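Extracellular solute-binding protein, family 1 (Bifidobacterium longum subsp. infantis, PDB 6FTH) probably captures human milk oligosaccharides outside the cell and delivers them to an ABC transporter for uptake. Local coordinates at residues Thr233-Lys238 with Gln504-Ile509; Asp68-Gln73 with His89-Ala94; Ala479-Lys484 with Glu489-Tyr494; Glu250-Ile255 with Gly485-Glu490. One frame throughout, in Å; residues are numbered along the deposited sequence.

Contact 1 (Thr233-Lys238 with Gln504-Ile509)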
loop_
_atom_site.group_PDB
_atom_site.type_symbol
_atom_site.label_atom_id
_atom_site.label_comp_id
_atom_site.label_asym_id
_atom_site.label_seq_id
_atom_site.Cartn_x
_atom_site.Cartn_y
_atom_site.Cartn_z
ATOM N N THR A 233 -4.528 11.364 1.958
ATOM C CA THR A 233 -5.484 12.359 2.420
ATOM C C THR A 233 -5.191 13.760 1.912
ATOM O O THR A 233 -5.893 14.704 2.293
ATOM C CB THR A 233 -5.608 12.344 3.953
ATOM O OG1 THR A 233 -4.386 12.742 4.582
ATOM C CG2 THR A 233 -5.980 10.943 4.439
ATOM N N GLY A 234 -4.209 13.926 1.031
ATOM C CA GLY A 234 -4.003 15.170 0.335
ATOM C C GLY A 234 -2.792 15.987 0.749
ATOM O O GLY A 234 -2.742 17.172 0.416
ATOM N N PHE A 235 -1.821 15.394 1.431
ATOM C CA PHE A 235 -0.656 16.130 1.929
ATOM C C PHE A 235 0.641 15.665 1.284
ATOM O O PHE A 235 0.762 14.523 0.828
ATOM C CB PHE A 235 -0.566 16.035 3.454
ATOM C CG PHE A 235 -1.811 16.532 4.116
ATOM C CD1 PHE A 235 -2.007 17.884 4.314
ATOM C CD2 PHE A 235 -2.858 15.656 4.389
ATOM C CE1 PHE A 235 -3.199 18.358 4.841
ATOM C CE2 PHE A 235 -4.047 16.121 4.917
ATOM C CZ PHE A 235 -4.220 17.468 5.147
ATOM N N TYR A 236 1.607 16.585 1.243
ATOM C CA TYR A 236 2.931 16.296 0.732
ATOM C C TYR A 236 3.930 17.171 1.460
ATOM O O TYR A 236 3.563 18.035 2.254
ATOM C CB TYR A 236 3.047 16.530 -0.768
ATOM C CG TYR A 236 3.011 17.958 -1.245
ATOM C CD1 TYR A 236 1.800 18.639 -1.353
ATOM C CD2 TYR A 236 4.174 18.600 -1.648
ATOM C CE1 TYR A 236 1.757 19.930 -1.812
ATOM C CE2 TYR A 236 4.144 19.894 -2.092
ATOM C CZ TYR A 236 2.928 20.555 -2.191
ATOM O OH TYR A 236 2.843 21.850 -2.658
ATOM N N ALA A 237 5.203 16.924 1.192
ATOM C CA ALA A 237 6.271 17.751 1.738
ATOM C C ALA A 237 7.262 18.085 0.637
ATOM O O ALA A 237 7.480 17.300 -0.288
ATOM C CB ALA A 237 7.015 17.067 2.885
ATOM N N LYS A 238 7.866 19.262 0.748
ATOM C CA LYS A 238 8.971 19.629 -0.124
ATOM C C LYS A 238 9.890 20.539 0.672
ATOM O O LYS A 238 9.415 21.473 1.318
ATOM C CB LYS A 238 8.450 20.370 -1.363
ATOM C CG LYS A 238 9.073 19.948 -2.659
ATOM C CD LYS A 238 8.641 20.856 -3.804
ATOM C CE LYS A 238 7.551 20.223 -4.648
ATOM N NZ LYS A 238 7.400 20.995 -5.916
ATOM N N GLN A 504 -6.395 24.088 6.476
ATOM C CA GLN A 504 -5.146 24.714 6.922
ATOM C C GLN A 504 -4.778 24.296 8.338
ATOM O O GLN A 504 -3.584 24.252 8.675
ATOM C CB GLN A 504 -5.213 26.231 6.800
ATOM C CG GLN A 504 -5.447 26.728 5.419
ATOM C CD GLN A 504 -4.484 26.128 4.447
ATOM O OE1 GLN A 504 -3.285 26.053 4.713
ATOM N NE2 GLN A 504 -5.003 25.646 3.329
ATOM N N GLU A 505 -5.767 23.962 9.177
ATOM C CA GLU A 505 -5.477 23.342 10.460
ATOM C C GLU A 505 -4.800 21.995 10.249
ATOM O O GLU A 505 -3.826 21.651 10.930
ATOM C CB GLU A 505 -6.776 23.165 11.259
ATOM C CG GLU A 505 -6.577 22.477 12.615
ATOM C CD GLU A 505 -7.875 22.329 13.412
ATOM O OE1 GLU A 505 -8.960 22.184 12.781
ATOM O OE2 GLU A 505 -7.796 22.349 14.665
ATOM N N ASN A 506 -5.314 21.213 9.302
ATOM C CA ASN A 506 -4.723 19.911 9.025
ATOM C C ASN A 506 -3.287 20.052 8.517
ATOM O O ASN A 506 -2.410 19.277 8.904
ATOM C CB ASN A 506 -5.585 19.160 7.996
ATOM C CG ASN A 506 -6.826 18.536 8.594
ATOM O OD1 ASN A 506 -7.240 18.873 9.684
ATOM N ND2 ASN A 506 -7.397 17.570 7.880
ATOM N N VAL A 507 -3.030 21.026 7.631
ATOM C CA VAL A 507 -1.658 21.256 7.175
ATOM C C VAL A 507 -0.736 21.523 8.358
ATOM O O VAL A 507 0.354 20.946 8.465
ATOM C CB VAL A 507 -1.614 22.400 6.146
ATOM C CG1 VAL A 507 -0.180 22.749 5.852
ATOM C CG2 VAL A 507 -2.351 22.005 4.872
ATOM N N LYS A 508 -1.162 22.406 9.261
ATOM C CA LYS A 508 -0.323 22.756 10.395
ATOM C C LYS A 508 -0.103 21.565 11.330
ATOM O O LYS A 508 0.997 21.395 11.875
ATOM C CB LYS A 508 -0.950 23.952 11.111
ATOM C CG LYS A 508 -0.146 24.508 12.273
ATOM C CD LYS A 508 -0.455 26.017 12.580
ATOM C CE LYS A 508 -1.909 26.232 12.773
ATOM N NZ LYS A 508 -2.148 27.596 13.279
ATOM N N ILE A 509 -1.140 20.727 11.539
ATOM C CA ILE A 509 -0.992 19.517 12.344
ATOM C C ILE A 509 0.039 18.579 11.731
ATOM O O ILE A 509 0.938 18.084 12.424
ATOM C CB ILE A 509 -2.356 18.824 12.520
ATOM C CG1 ILE A 509 -3.217 19.649 13.483
ATOM C CG2 ILE A 509 -2.178 17.397 13.010
ATOM C CD1 ILE A 509 -4.686 19.178 13.570
#

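Contact 2 (Asp68-Gln73 with His89-Ala94)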
loop_
_atom_site.group_PDB
_atom_site.type_symbol
_atom_site.label_atom_id
_atom_site.label_comp_id
_atom_site.label_asym_id
_atom_site.label_seq_id
_atom_site.Cartn_x
_atom_site.Cartn_y
_atom_site.Cartn_z
ATOM N N ASP A 68 -13.147 -8.372 6.361
ATOM C CA ASP A 68 -14.416 -7.651 6.258
ATOM C C ASP A 68 -15.178 -7.696 7.571
ATOM O O ASP A 68 -15.773 -6.693 7.980
ATOM C CB ASP A 68 -15.276 -8.238 5.133
ATOM C CG ASP A 68 -14.799 -7.821 3.753
ATOM O OD1 ASP A 68 -14.114 -6.787 3.637
ATOM O OD2 ASP A 68 -15.108 -8.545 2.781
ATOM N N ALA A 69 -15.164 -8.838 8.257
ATOM C CA ALA A 69 -15.817 -8.914 9.557
ATOM C C ALA A 69 -15.099 -8.052 10.587
ATOM O O ALA A 69 -15.742 -7.346 11.379
ATOM C CB ALA A 69 -15.900 -10.369 10.020
ATOM N N TRP A 70 -13.765 -8.080 10.588
ATOM C CA TRP A 70 -13.024 -7.302 11.574
ATOM C C TRP A 70 -13.272 -5.804 11.404
ATOM O O TRP A 70 -13.387 -5.073 12.388
ATOM C CB TRP A 70 -11.536 -7.644 11.472
ATOM C CG TRP A 70 -10.706 -6.869 12.434
ATOM C CD1 TRP A 70 -9.743 -5.976 12.125
ATOM C CD2 TRP A 70 -10.794 -6.893 13.863
ATOM N NE1 TRP A 70 -9.219 -5.433 13.270
ATOM C CE2 TRP A 70 -9.839 -5.981 14.353
ATOM C CE3 TRP A 70 -11.576 -7.600 14.772
ATOM C CZ2 TRP A 70 -9.646 -5.757 15.711
ATOM C CZ3 TRP A 70 -11.396 -7.374 16.115
ATOM C CH2 TRP A 70 -10.434 -6.467 16.576
ATOM N N ALA A 71 -13.344 -5.328 10.165
ATOM C CA ALA A 71 -13.584 -3.908 9.931
ATOM C C ALA A 71 -14.838 -3.436 10.646
ATOM O O ALA A 71 -14.889 -2.302 11.143
ATOM C CB ALA A 71 -13.734 -3.682 8.435
ATOM N N GLN A 72 -15.841 -4.302 10.728
ATOM C CA GLN A 72 -17.120 -3.985 11.348
ATOM C C GLN A 72 -17.139 -4.226 12.853
ATOM O O GLN A 72 -17.980 -3.645 13.553
ATOM C CB GLN A 72 -18.206 -4.854 10.708
ATOM C CG GLN A 72 -18.575 -4.423 9.307
ATOM C CD GLN A 72 -19.387 -3.117 9.284
ATOM O OE1 GLN A 72 -18.976 -2.121 8.672
ATOM N NE2 GLN A 72 -20.547 -3.123 9.951
ATOM N N GLN A 73 -16.245 -5.059 13.372
ATOM C CA GLN A 73 -16.242 -5.397 14.788
ATOM C C GLN A 73 -15.208 -4.630 15.595
ATOM O O GLN A 73 -15.321 -4.599 16.824
ATOM C CB GLN A 73 -15.967 -6.896 14.977
ATOM C CG GLN A 73 -16.999 -7.822 14.360
ATOM C CD GLN A 73 -16.542 -9.280 14.329
ATOM O OE1 GLN A 73 -15.480 -9.634 14.859
ATOM N NE2 GLN A 73 -17.333 -10.126 13.692
ATOM N N HIS A 89 -2.697 -8.596 13.060
ATOM C CA HIS A 89 -3.344 -7.944 11.912
ATOM C C HIS A 89 -4.660 -7.288 12.338
ATOM O O HIS A 89 -5.619 -7.198 11.560
ATOM C CB HIS A 89 -3.519 -8.921 10.732
ATOM C CG HIS A 89 -4.103 -8.319 9.473
ATOM N ND1 HIS A 89 -3.923 -7.001 9.105
ATOM C CD2 HIS A 89 -4.859 -8.874 8.494
ATOM C CE1 HIS A 89 -4.549 -6.769 7.963
ATOM N NE2 HIS A 89 -5.128 -7.886 7.573
ATOM N N ALA A 90 -4.693 -6.821 13.585
ATOM C CA ALA A 90 -5.915 -6.308 14.186
ATOM C C ALA A 90 -5.842 -4.833 14.540
ATOM O O ALA A 90 -6.768 -4.079 14.192
ATOM C CB ALA A 90 -6.245 -7.142 15.433
ATOM N N PHE A 91 -4.785 -4.402 15.227
ATOM C CA PHE A 91 -4.697 -3.064 15.808
ATOM C C PHE A 91 -3.495 -2.290 15.284
ATOM O O PHE A 91 -2.353 -2.769 15.327
ATOM C CB PHE A 91 -4.637 -3.140 17.331
ATOM C CG PHE A 91 -5.815 -3.847 17.932
ATOM C CD1 PHE A 91 -7.076 -3.297 17.842
ATOM C CD2 PHE A 91 -5.661 -5.037 18.606
ATOM C CE1 PHE A 91 -8.171 -3.964 18.371
ATOM C CE2 PHE A 91 -6.748 -5.696 19.148
ATOM C CZ PHE A 91 -8.004 -5.144 19.039
ATOM N N PHE A 92 -3.763 -1.093 14.794
ATOM C CA PHE A 92 -2.721 -0.177 14.385
ATOM C C PHE A 92 -2.296 0.674 15.565
ATOM O O PHE A 92 -3.025 0.791 16.562
ATOM C CB PHE A 92 -3.245 0.741 13.288
ATOM C CG PHE A 92 -3.387 0.074 11.971
ATOM C CD1 PHE A 92 -4.550 -0.601 11.642
ATOM C CD2 PHE A 92 -2.347 0.089 11.054
ATOM C CE1 PHE A 92 -4.671 -1.239 10.419
ATOM C CE2 PHE A 92 -2.474 -0.554 9.823
ATOM C CZ PHE A 92 -3.626 -1.215 9.517
ATOM N N PRO A 93 -1.125 1.306 15.480
ATOM C CA PRO A 93 -0.712 2.197 16.566
ATOM C C PRO A 93 -1.764 3.237 16.905
ATOM O O PRO A 93 -1.995 3.502 18.087
ATOM C CB PRO A 93 0.573 2.826 16.017
ATOM C CG PRO A 93 1.157 1.736 15.127
ATOM C CD PRO A 93 -0.055 1.096 14.486
ATOM N N ALA A 94 -2.421 3.812 15.896
ATOM C CA ALA A 94 -3.451 4.816 16.167
ATOM C C ALA A 94 -4.582 4.243 17.019
ATOM O O ALA A 94 -5.150 4.950 17.857
ATOM C CB ALA A 94 -4.005 5.364 14.851
#

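Contact 3 (Ala479-Lys484 with Glu489-Tyr494)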
loop_
_atom_site.group_PDB
_atom_site.type_symbol
_atom_site.label_atom_id
_atom_site.label_comp_id
_atom_site.label_asym_id
_atom_site.label_seq_id
_atom_site.Cartn_x
_atom_site.Cartn_y
_atom_site.Cartn_z
ATOM N N ALA A 479 -14.158 14.846 -9.520
ATOM C CA ALA A 479 -14.758 13.995 -10.545
ATOM C C ALA A 479 -15.543 14.831 -11.546
ATOM O O ALA A 479 -15.457 14.611 -12.761
ATOM C CB ALA A 479 -15.656 12.943 -9.898
ATOM N N THR A 480 -16.307 15.809 -11.055
ATOM C CA THR A 480 -17.099 16.653 -11.952
ATOM C C THR A 480 -16.204 17.444 -12.895
ATOM O O THR A 480 -16.447 17.505 -14.106
ATOM C CB THR A 480 -17.987 17.586 -11.119
ATOM O OG1 THR A 480 -18.907 16.783 -10.364
ATOM C CG2 THR A 480 -18.740 18.564 -12.019
ATOM N N TRP A 481 -15.133 18.044 -12.363
ATOM C CA TRP A 481 -14.254 18.848 -13.192
ATOM C C TRP A 481 -13.506 17.996 -14.212
ATOM O O TRP A 481 -13.234 18.457 -15.328
ATOM C CB TRP A 481 -13.234 19.562 -12.315
ATOM C CG TRP A 481 -13.782 20.665 -11.479
ATOM C CD1 TRP A 481 -14.892 21.426 -11.726
ATOM C CD2 TRP A 481 -13.228 21.143 -10.249
ATOM N NE1 TRP A 481 -15.051 22.361 -10.721
ATOM C CE2 TRP A 481 -14.039 22.204 -9.805
ATOM C CE3 TRP A 481 -12.110 20.781 -9.486
ATOM C CZ2 TRP A 481 -13.776 22.906 -8.628
ATOM C CZ3 TRP A 481 -11.844 21.487 -8.301
ATOM C CH2 TRP A 481 -12.678 22.532 -7.888
ATOM N N MET A 482 -13.138 16.769 -13.844
ATOM C CA MET A 482 -12.475 15.891 -14.801
ATOM C C MET A 482 -13.417 15.510 -15.940
ATOM O O MET A 482 -13.019 15.506 -17.117
ATOM C CB MET A 482 -11.970 14.642 -14.071
ATOM C CG MET A 482 -10.690 14.885 -13.234
ATOM S SD MET A 482 -10.256 13.500 -12.177
ATOM C CE MET A 482 -9.826 12.247 -13.422
ATOM N N SER A 483 -14.671 15.207 -15.609
ATOM C CA SER A 483 -15.625 14.738 -16.611
ATOM C C SER A 483 -16.214 15.886 -17.415
ATOM O O SER A 483 -16.332 15.789 -18.645
ATOM C CB SER A 483 -16.742 13.967 -15.932
ATOM O OG SER A 483 -16.266 12.736 -15.416
ATOM N N LYS A 484 -16.603 16.976 -16.748
ATOM C CA LYS A 484 -17.431 17.992 -17.384
ATOM C C LYS A 484 -16.775 19.359 -17.516
ATOM O O LYS A 484 -17.374 20.255 -18.124
ATOM C CB LYS A 484 -18.760 18.133 -16.627
ATOM C CG LYS A 484 -19.574 16.856 -16.549
ATOM C CD LYS A 484 -20.655 16.966 -15.479
ATOM C CE LYS A 484 -21.483 15.694 -15.362
ATOM N NZ LYS A 484 -22.266 15.406 -16.600
ATOM N N GLU A 489 -13.370 28.484 -13.199
ATOM C CA GLU A 489 -14.286 29.434 -12.579
ATOM C C GLU A 489 -14.770 28.997 -11.197
ATOM O O GLU A 489 -15.328 29.818 -10.466
ATOM C CB GLU A 489 -15.481 29.688 -13.507
ATOM C CG GLU A 489 -16.315 28.456 -13.809
ATOM C CD GLU A 489 -15.967 27.785 -15.144
ATOM O OE1 GLU A 489 -14.789 27.828 -15.578
ATOM O OE2 GLU A 489 -16.893 27.209 -15.757
ATOM N N GLU A 490 -14.589 27.729 -10.820
ATOM C CA GLU A 490 -15.012 27.236 -9.514
ATOM C C GLU A 490 -13.855 27.034 -8.538
ATOM O O GLU A 490 -14.095 26.716 -7.368
ATOM C CB GLU A 490 -15.788 25.918 -9.675
ATOM C CG GLU A 490 -17.035 26.102 -10.524
ATOM C CD GLU A 490 -17.851 24.856 -10.696
ATOM O OE1 GLU A 490 -17.451 23.763 -10.237
ATOM O OE2 GLU A 490 -18.932 24.965 -11.306
ATOM N N TRP A 491 -12.622 27.211 -8.989
ATOM C CA TRP A 491 -11.460 26.845 -8.180
ATOM C C TRP A 491 -11.338 27.701 -6.919
ATOM O O TRP A 491 -11.106 27.178 -5.826
ATOM C CB TRP A 491 -10.211 26.981 -9.040
ATOM C CG TRP A 491 -8.926 26.654 -8.362
ATOM C CD1 TRP A 491 -7.984 27.535 -7.978
ATOM C CD2 TRP A 491 -8.426 25.348 -8.013
ATOM N NE1 TRP A 491 -6.933 26.882 -7.396
ATOM C CE2 TRP A 491 -7.180 25.533 -7.410
ATOM C CE3 TRP A 491 -8.919 24.048 -8.160
ATOM C CZ2 TRP A 491 -6.399 24.461 -6.957
ATOM C CZ3 TRP A 491 -8.159 22.998 -7.705
ATOM C CH2 TRP A 491 -6.916 23.209 -7.100
ATOM N N ASP A 492 -11.472 29.022 -7.048
ATOM C CA ASP A 492 -11.316 29.881 -5.874
ATOM C C ASP A 492 -12.342 29.540 -4.793
ATOM O O ASP A 492 -12.001 29.431 -3.609
ATOM C CB ASP A 492 -11.418 31.346 -6.300
ATOM C CG ASP A 492 -11.311 32.306 -5.121
ATOM O OD1 ASP A 492 -10.204 32.444 -4.562
ATOM O OD2 ASP A 492 -12.334 32.926 -4.754
ATOM N N ALA A 493 -13.601 29.337 -5.173
ATOM C CA ALA A 493 -14.599 29.011 -4.165
ATOM C C ALA A 493 -14.294 27.667 -3.515
ATOM O O ALA A 493 -14.487 27.490 -2.310
ATOM C CB ALA A 493 -15.990 28.996 -4.798
ATOM N N TYR A 494 -13.826 26.696 -4.302
ATOM C CA TYR A 494 -13.490 25.399 -3.733
ATOM C C TYR A 494 -12.373 25.523 -2.701
ATOM O O TYR A 494 -12.456 24.923 -1.622
ATOM C CB TYR A 494 -13.117 24.446 -4.875
ATOM C CG TYR A 494 -12.147 23.319 -4.588
ATOM C CD1 TYR A 494 -12.598 22.104 -4.156
ATOM C CD2 TYR A 494 -10.792 23.460 -4.852
ATOM C CE1 TYR A 494 -11.732 21.063 -3.930
ATOM C CE2 TYR A 494 -9.907 22.424 -4.635
ATOM C CZ TYR A 494 -10.384 21.232 -4.179
ATOM O OH TYR A 494 -9.547 20.171 -3.956
#

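Contact 4 (Glu250-Ile255 with Gly485-Glu490)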
loop_
_atom_site.group_PDB
_atom_site.type_symbol
_atom_site.label_atom_id
_atom_site.label_comp_id
_atom_site.label_asym_id
_atom_site.label_seq_id
_atom_site.Cartn_x
_atom_site.Cartn_y
_atom_site.Cartn_z
ATOM N N GLU A 250 -0.686 22.537 -9.100
ATOM C CA GLU A 250 -0.351 21.234 -9.665
ATOM C C GLU A 250 -1.577 20.336 -9.782
ATOM O O GLU A 250 -1.787 19.684 -10.816
ATOM C CB GLU A 250 0.693 20.564 -8.792
ATOM C CG GLU A 250 2.062 21.195 -8.868
ATOM C CD GLU A 250 2.333 22.315 -7.851
ATOM O OE1 GLU A 250 1.395 22.928 -7.305
ATOM O OE2 GLU A 250 3.529 22.574 -7.593
ATOM N N TYR A 251 -2.376 20.252 -8.710
ATOM C CA TYR A 251 -3.603 19.454 -8.727
ATOM C C TYR A 251 -4.577 19.997 -9.769
ATOM O O TYR A 251 -5.191 19.241 -10.534
ATOM C CB TYR A 251 -4.228 19.477 -7.319
ATOM C CG TYR A 251 -5.367 18.511 -7.033
ATOM C CD1 TYR A 251 -5.151 17.145 -7.022
ATOM C CD2 TYR A 251 -6.629 18.974 -6.725
ATOM C CE1 TYR A 251 -6.184 16.252 -6.745
ATOM C CE2 TYR A 251 -7.665 18.097 -6.433
ATOM C CZ TYR A 251 -7.437 16.738 -6.453
ATOM O OH TYR A 251 -8.426 15.842 -6.181
ATOM N N LYS A 252 -4.739 21.317 -9.809
ATOM C CA LYS A 252 -5.578 21.926 -10.837
ATOM C C LYS A 252 -5.127 21.518 -12.243
ATOM O O LYS A 252 -5.957 21.186 -13.094
ATOM C CB LYS A 252 -5.545 23.451 -10.693
ATOM C CG LYS A 252 -6.402 24.179 -11.751
ATOM C CD LYS A 252 -6.798 25.632 -11.414
ATOM C CE LYS A 252 -5.656 26.480 -10.942
ATOM N NZ LYS A 252 -6.127 27.888 -10.737
ATOM N N GLN A 253 -3.823 21.551 -12.507
ATOM C CA GLN A 253 -3.309 21.216 -13.830
ATOM C C GLN A 253 -3.536 19.749 -14.175
ATOM O O GLN A 253 -3.846 19.428 -15.328
ATOM C CB GLN A 253 -1.838 21.605 -13.932
ATOM C CG GLN A 253 -1.607 23.138 -13.893
ATOM C CD GLN A 253 -2.615 23.915 -14.750
ATOM O OE1 GLN A 253 -2.857 23.568 -15.908
ATOM N NE2 GLN A 253 -3.235 24.946 -14.167
ATOM N N VAL A 254 -3.370 18.849 -13.200
ATOM C CA VAL A 254 -3.668 17.437 -13.438
ATOM C C VAL A 254 -5.127 17.269 -13.836
ATOM O O VAL A 254 -5.457 16.532 -14.778
ATOM C CB VAL A 254 -3.337 16.596 -12.199
ATOM C CG1 VAL A 254 -3.903 15.195 -12.350
ATOM C CG2 VAL A 254 -1.847 16.556 -11.994
ATOM N N ILE A 255 -6.029 17.929 -13.100
ATOM C CA ILE A 255 -7.452 17.830 -13.406
ATOM C C ILE A 255 -7.745 18.346 -14.815
ATOM O O ILE A 255 -8.495 17.715 -15.582
ATOM C CB ILE A 255 -8.270 18.568 -12.330
ATOM C CG1 ILE A 255 -8.231 17.788 -11.013
ATOM C CG2 ILE A 255 -9.709 18.729 -12.815
ATOM C CD1 ILE A 255 -8.755 18.538 -9.811
ATOM N N GLY A 485 -15.578 19.561 -16.968
ATOM C CA GLY A 485 -14.962 20.871 -16.986
ATOM C C GLY A 485 -15.466 21.756 -15.853
ATOM O O GLY A 485 -16.176 21.319 -14.943
ATOM N N GLY A 486 -15.064 23.026 -15.919
ATOM C CA GLY A 486 -15.546 24.046 -15.007
ATOM C C GLY A 486 -14.554 24.490 -13.954
ATOM O O GLY A 486 -14.872 25.402 -13.177
ATOM N N ILE A 487 -13.358 23.902 -13.907
ATOM C CA ILE A 487 -12.474 24.108 -12.758
ATOM C C ILE A 487 -12.049 25.572 -12.634
ATOM O O ILE A 487 -11.983 26.116 -11.523
ATOM C CB ILE A 487 -11.275 23.136 -12.777
ATOM C CG1 ILE A 487 -10.488 23.244 -11.472
ATOM C CG2 ILE A 487 -10.336 23.413 -13.945
ATOM C CD1 ILE A 487 -9.499 22.087 -11.272
ATOM N N ASP A 488 -11.754 26.238 -13.753
ATOM C CA ASP A 488 -11.152 27.562 -13.659
ATOM C C ASP A 488 -12.072 28.534 -12.925
ATOM O O ASP A 488 -11.613 29.317 -12.086
ATOM C CB ASP A 488 -10.801 28.099 -15.044
ATOM C CG ASP A 488 -9.500 27.507 -15.613
ATOM O OD1 ASP A 488 -8.610 27.086 -14.845
ATOM O OD2 ASP A 488 -9.365 27.496 -16.852
ATOM N N GLU A 489 -13.370 28.484 -13.199
ATOM C CA GLU A 489 -14.286 29.434 -12.579
ATOM C C GLU A 489 -14.770 28.997 -11.197
ATOM O O GLU A 489 -15.328 29.818 -10.466
ATOM C CB GLU A 489 -15.481 29.688 -13.507
ATOM C CG GLU A 489 -16.315 28.456 -13.809
ATOM C CD GLU A 489 -15.967 27.785 -15.144
ATOM O OE1 GLU A 489 -14.789 27.828 -15.578
ATOM O OE2 GLU A 489 -16.893 27.209 -15.757
ATOM N N GLU A 490 -14.589 27.729 -10.820
ATOM C CA GLU A 490 -15.012 27.236 -9.514
ATOM C C GLU A 490 -13.855 27.034 -8.538
ATOM O O GLU A 490 -14.095 26.716 -7.368
ATOM C CB GLU A 490 -15.788 25.918 -9.675
ATOM C CG GLU A 490 -17.035 26.102 -10.524
ATOM C CD GLU A 490 -17.851 24.856 -10.696
ATOM O OE1 GLU A 490 -17.451 23.763 -10.237
ATOM O OE2 GLU A 490 -18.932 24.965 -11.306
HETATM O O HOH W 1 -8.951 29.608 -11.495
#

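Contact 1 (Thr233-Lys238 with Gln504-Ile509)
In the two-stranded antiparallel hairpin of strands 235-238 and 241-244, strand 235-238 meets the last helix of the chain, 503-518, through one aromatic side chain, F235. Its bond from CA to CB aims at the helix, and the far end of the ring does the touching. F235 CZ lies 3.6 Å from N506 CB, an oblique approach to the ring. At the rim, close to the ring plane, F235 CE1 meets the methyl V507 CG2 at 3.7 Å. With V507 CG1 anti to the backbone N (chi1 172°), CG2 is the branch that reaches the ring. The amide of N506 is tilted 46° from the ring and sends its polar end elsewhere: N506 OD1 is hydrogen-bonded to N466 ND2 on helix 457-484. F235 also meets the ring of W510 and touches I449, while S244 on the neighbouring strand touches both F235 and V507. With an alanine here, N506 CB and V507 CG2 would probably lose their partner and a gap would open between hairpin and helix. No hydrogen bond joins the two segments, so the attachment rests on van der Waals packing, and the buried amide gets its polar partner from a third element.

Contact 2 (Asp68-Gln73 with His89-Ala94)
A single hydrogen bond ties the two segments: W70 NE1 on helix 67-80 donates to the backbone A90 O at 2.9 Å. The acceptor lies near the indole plane, and the N-H comes in on a lone pair within the carbonyl plane, with a C=O...N angle of 115°. The bend at the hydrogen is moderate. CG of W70 stands anti to the backbone N (chi1 179°), which carries the indole away from the helix and over to the loop.

The aromatic contact uses the six-membered half of the same indole. Its edge points at the face of F91 in an offset edge-to-face pair, the centroids 5.4 Å apart and the planes at 76°. W70 CZ2 approaches F91 CE1 to 3.5 Å, and W70 CH2 sits 3.7 Å from F91 CZ.

Apolar packing fills in between these two: A90 CB rests 3.7 Å from W70 CZ2, so one residue offers the indole both a carbonyl and a methyl. Beyond the pair, F91 meets the ring of F103, and W70 touches L33 and V35 of strand 29-36.

The contact joins the helix after strand 59-66 to the loop leaving strand 86-88. Both strands flank 29-36, and helices packed against a sheet in this order, 2-1-3, are typical of the α/β lobes of periplasmic-type binding proteins.

Contact 3 (Ala479-Lys484 with Glu489-Tyr494)
E490 OE1 is gripped by two groups: the indole W481 NE1, which donates to it at 2.8 Å, and K477 NZ, one turn before W481 on helix 457-484, which forms a salt bridge with it. The indole bond is fairly straight, 158° at the hydrogen, and the oxygen lies near the ring plane of W481. Seen from the carboxylate, the N-H arrives from above its plane. The extended chain of E490 carries the acid across to the indole, and E490 CB packs 3.8 Å from W481 CZ2.

The other end of W481 drives into aromatic neighbours. W481 CH2 stands over one face of Y494, 3.4 Å from Y494 CG, in an edge-to-face pair with planes at 78°. W481 CZ3 meets W491 CE3 at 3.9 Å, those two rings inclined obliquely at 48°. Y494 OH is hydrogen-bonded to L246 O.

A leucine in place of W481 would probably leave E490 OE1 with the lysine but without the indole N-H, and the face of Y494 without an edge against it. The segments 479-484 and 489-494 run almost antiparallel, their axes 12.3 Å apart, and the indole bridges that wide spacing. Its nitrogen is satisfied by a carboxylate that the nearby lysine is likely to hold in its ionised form, while its carbon edge stays among rings.

Contact 4 (Glu250-Ile255 with Gly485-Glu490)
I487, in the first turn of helix 487-500, gives up the most surface here, and its tip, CD1, makes the contact. The methyl fits between two side chains one turn apart on helix 249-263: it is 3.7 Å from I255 CG2 and 3.8 Å from K252 CG. CG1 of I487 is anti to the backbone N (chi1 -172°) and the chain continues extended, pushing CD1 toward the other helix.

K252 packs with its aliphatic part and then bends at chi3 (48°), bringing the ammonium to W491, with which it forms a cation-pi pair. K252 NZ and D488 OD1 stay 4.9 Å apart, too far for a salt bridge; D488 OD2 is paired with K256 instead. One water accepts weakly from K252 NZ and donates to D488 O at 2.7 Å.

I255 and I487 both touch W481 as well. G486 holds the N-cap position after G485, the first residue beyond helix 457-484, making this the tight two-glycine turn of an antiparallel α-α hairpin, packed against a third helix, 249-263.

Contacts 3 and 4 are one continuous patch, their centres about 6 Å apart: both use helix 487-500, and W481 of contact 3 packs on I255 and I487 of contact 4. Contact 3 is buried and largely aromatic; contact 4 is only partly buried, its D488 on the exposed side. Contact 1 lies about 20 Å from contact 4 between centres, on helix 503-518, the next helix along the chain, and is buried and purely van der Waals. Contact 2, also buried, stands some 35 Å from contact 3 between centres, beside strand 29-36, where contacts 3 and 4 join helices. Contacts 2 and 3 each add a tryptophan N-H bond to ring packing, given to a backbone carbonyl in one and to a carboxylate in the other.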